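Local coordinates for protein cytochrome P450 268A2 Cyp268A2 (Mycobacterium marinum, PDB 6BLD) that is a haem-containing cytochrome P450, modelled here with its haem and with (3E,5E)-6,10-dimethylundeca-3,5,9-trien-2-one bound, at residues T306-F311 against G406-A411. Numbering follows the deposited sequence.
Sequences TPVMTF and GNFVHA. With HEM (protoporphyrin IX containing Fe), chain B; DXJ ((3E,5E)-6,10-dimethylundeca-3,5,9-trien-2-one), chain C.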
# COMPACT_ATOMS: atom_id res chain seq x y z
N THR A 306 -6.81 -5.31 0.27
CA THR A 306 -5.98 -4.96 -0.88
C THR A 306 -5.75 -3.45 -0.89
O THR A 306 -6.23 -2.76 -1.80
CB THR A 306 -6.62 -5.45 -2.19
OG1 THR A 306 -7.04 -6.81 -2.03
CG2 THR A 306 -5.63 -5.37 -3.34
N PRO A 307 -5.05 -2.90 0.10
CA PRO A 307 -4.92 -1.44 0.18
C PRO A 307 -4.19 -0.84 -1.00
O PRO A 307 -4.47 0.31 -1.36
CB PRO A 307 -4.16 -1.22 1.50
CG PRO A 307 -3.42 -2.48 1.71
CD PRO A 307 -4.29 -3.58 1.17
N VAL A 308 -3.26 -1.57 -1.60
CA VAL A 308 -2.61 -1.15 -2.84
C VAL A 308 -3.39 -1.77 -3.99
O VAL A 308 -3.35 -2.99 -4.18
CB VAL A 308 -1.14 -1.54 -2.87
CG1 VAL A 308 -0.47 -0.99 -4.12
CG2 VAL A 308 -0.43 -1.06 -1.62
N MET A 309 -4.10 -0.94 -4.74
CA MET A 309 -4.92 -1.43 -5.84
C MET A 309 -4.14 -1.57 -7.14
O MET A 309 -4.40 -2.50 -7.92
CB MET A 309 -6.12 -0.50 -6.07
CG MET A 309 -7.10 -0.45 -4.91
SD MET A 309 -8.56 0.52 -5.30
CE MET A 309 -7.82 2.12 -5.67
N THR A 310 -3.21 -0.66 -7.41
CA THR A 310 -2.51 -0.65 -8.69
C THR A 310 -1.02 -0.41 -8.51
O THR A 310 -0.60 0.35 -7.63
CB THR A 310 -3.07 0.43 -9.63
OG1 THR A 310 -2.95 1.72 -9.01
CG2 THR A 310 -4.53 0.17 -9.97
N PHE A 311 -0.24 -1.09 -9.34
CA PHE A 311 1.16 -0.78 -9.58
C PHE A 311 1.44 -1.14 -11.03
O PHE A 311 0.85 -2.09 -11.56
CB PHE A 311 2.10 -1.53 -8.63
CG PHE A 311 2.50 -0.75 -7.41
CD1 PHE A 311 2.81 0.60 -7.51
CD2 PHE A 311 2.58 -1.36 -6.18
CE1 PHE A 311 3.18 1.32 -6.38
CE2 PHE A 311 2.95 -0.65 -5.05
CZ PHE A 311 3.25 0.70 -5.15
N GLY A 406 -10.03 7.35 -5.77
CA GLY A 406 -8.68 7.29 -6.29
C GLY A 406 -8.40 5.97 -6.96
O GLY A 406 -9.18 5.02 -6.87
N ASN A 407 -7.26 5.93 -7.64
CA ASN A 407 -6.87 4.77 -8.44
C ASN A 407 -5.62 4.08 -7.92
O ASN A 407 -5.06 3.22 -8.61
CB ASN A 407 -6.66 5.19 -9.90
CG ASN A 407 -5.67 6.34 -10.05
OD1 ASN A 407 -4.56 6.30 -9.52
ND2 ASN A 407 -6.07 7.37 -10.79
N PHE A 408 -5.15 4.43 -6.72
CA PHE A 408 -3.93 3.86 -6.17
C PHE A 408 -4.19 3.08 -4.89
O PHE A 408 -3.86 1.89 -4.83
CB PHE A 408 -2.89 4.97 -5.93
CG PHE A 408 -1.56 4.46 -5.45
CD1 PHE A 408 -1.08 3.22 -5.83
CD2 PHE A 408 -0.77 5.24 -4.61
CE1 PHE A 408 0.14 2.76 -5.39
CE2 PHE A 408 0.46 4.79 -4.17
CZ PHE A 408 0.92 3.54 -4.56
N VAL A 409 -4.76 3.70 -3.87
CA VAL A 409 -4.94 3.08 -2.56
C VAL A 409 -6.43 2.95 -2.28
O VAL A 409 -7.20 3.90 -2.47
CB VAL A 409 -4.24 3.89 -1.45
CG1 VAL A 409 -4.65 3.38 -0.07
CG2 VAL A 409 -2.73 3.82 -1.62
N HIS A 410 -6.84 1.75 -1.83
CA HIS A 410 -8.20 1.48 -1.37
C HIS A 410 -8.29 1.96 0.07
O HIS A 410 -7.94 1.24 1.01
CB HIS A 410 -8.52 -0.00 -1.50
CG HIS A 410 -9.95 -0.35 -1.22
ND1 HIS A 410 -10.33 -1.55 -0.67
CD2 HIS A 410 -11.09 0.34 -1.43
CE1 HIS A 410 -11.64 -1.59 -0.54
NE2 HIS A 410 -12.13 -0.45 -1.00
N ALA A 411 -8.77 3.19 0.26
CA ALA A 411 -8.65 3.87 1.54
C ALA A 411 -10.02 4.22 2.10
O ALA A 411 -10.99 4.45 1.37
CB ALA A 411 -7.81 5.15 1.41
CHA HEM B . 6.45 -2.69 -1.49
CHB HEM B . 7.37 -0.95 2.95
CHC HEM B . 3.10 -2.67 4.51
CHD HEM B . 1.89 -3.58 -0.11
C1A HEM B . 7.08 -2.08 -0.43
C2A HEM B . 8.39 -1.45 -0.45
C3A HEM B . 8.64 -0.98 0.78
C4A HEM B . 7.50 -1.28 1.62
CMA HEM B . 9.92 -0.23 1.21
CAA HEM B . 9.32 -1.36 -1.67
CBA HEM B . 10.09 -2.67 -1.79
CGA HEM B . 10.88 -2.70 -3.07
O1A HEM B . 11.82 -3.52 -3.18
O2A HEM B . 10.57 -1.89 -3.99
C1B HEM B . 6.33 -1.32 3.78
C2B HEM B . 6.30 -1.17 5.21
C3B HEM B . 5.14 -1.64 5.66
C4B HEM B . 4.37 -2.11 4.52
CMB HEM B . 7.42 -0.57 6.09
CAB HEM B . 4.77 -1.63 7.17
CBB HEM B . 3.66 -2.20 7.64
C1C HEM B . 2.40 -3.08 3.39
C2C HEM B . 1.08 -3.68 3.38
C3C HEM B . 0.75 -3.92 2.09
C4C HEM B . 1.85 -3.49 1.26
CMC HEM B . 0.25 -3.95 4.66
CAC HEM B . -0.52 -4.56 1.49
CBC HEM B . -1.46 -5.18 2.21
C1D HEM B . 3.01 -3.44 -0.89
C2D HEM B . 3.10 -3.68 -2.32
C3D HEM B . 4.35 -3.43 -2.71
C4D HEM B . 5.11 -3.03 -1.53
CMD HEM B . 1.93 -4.13 -3.22
CAD HEM B . 4.91 -3.55 -4.14
CBD HEM B . 5.18 -5.02 -4.45
CGD HEM B . 5.67 -5.20 -5.86
O1D HEM B . 5.88 -6.36 -6.28
O2D HEM B . 5.85 -4.17 -6.57
NA HEM B . 6.57 -1.95 0.85
NB HEM B . 5.14 -1.90 3.39
NC HEM B . 2.84 -2.98 2.08
ND HEM B . 4.26 -3.05 -0.45
FE HEM B . 4.77 -2.69 1.50
C10 DXJ C . 4.01 8.52 -3.45
C13 DXJ C . 2.36 11.67 -4.88
C01 DXJ C . 3.59 0.20 -1.45
C02 DXJ C . 3.36 1.71 -1.42
C03 DXJ C . 4.34 2.53 -1.77
C04 DXJ C . 2.00 2.27 -1.00
C05 DXJ C . 4.13 4.04 -1.76
C06 DXJ C . 4.63 4.70 -3.04
C07 DXJ C . 4.75 6.22 -2.92
C08 DXJ C . 3.90 7.00 -3.56
C09 DXJ C . 5.86 6.83 -2.07
C11 DXJ C . 3.32 9.28 -4.28
C12 DXJ C . 3.42 10.80 -4.20
O14 DXJ C . 4.31 11.31 -3.60
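Gly406 meets Met309 through its carbonyl, O lying 3.4 Å from the methyl CE. Its extended backbone suits glycine, because a CB there would be jammed against the preceding carbonyl. Met309 has the length and flexibility to run alongside the 406-411 loop, and its bend at chi3 (-59°) turns CE back toward Gly406 and Asn407. Asn407 contributes its main chain: its O accepts a short 2.6 Å bond from Thr310 OG1, in the plane of the carbonyl, while its amide ND2 turns to Glu89. Threonine can put its hydroxyl there with OG1 between its own backbone N and carbonyl carbon (chi1 58°).

Phe408 does two jobs. Its O receives a nearly straight 2.8 Å bond from Met309 N, and although its CB points away, the end of the ring comes back to the other segment. There the ring edge is directed at the face of Phe311, an offset edge-to-face pair with planes at 62°, and CE1 also lies 3.4 Å from Thr310 O. Both flat rings touch DXJ, while Pro307, Val308 and Phe311 all touch the haem. Val409, beta-branched and extended, forms a single beta bridge with Val308 and sets CG2 over a face of the Phe408 ring; its CA approaches Pro307 O at 3.1 Å. That same oxygen accepts the 2.8 Å bond from His410 N, a role open to proline, which has no N-H but keeps its carbonyl. The His410 CB packs on Met309 CG; histidine suits because ND1 bonds to Ala305 O and the ring stacks with His271.

The bridge joins the segment following helix 290-305, as it enters strand 310-315, to the loop between strands 402-404 and 411-418. Helix 247-278 packs against Pro307, Val308 and Val409, Tyr336 against Thr306, Val308 and Phe311, and Trp22 against Met309 and Asn407.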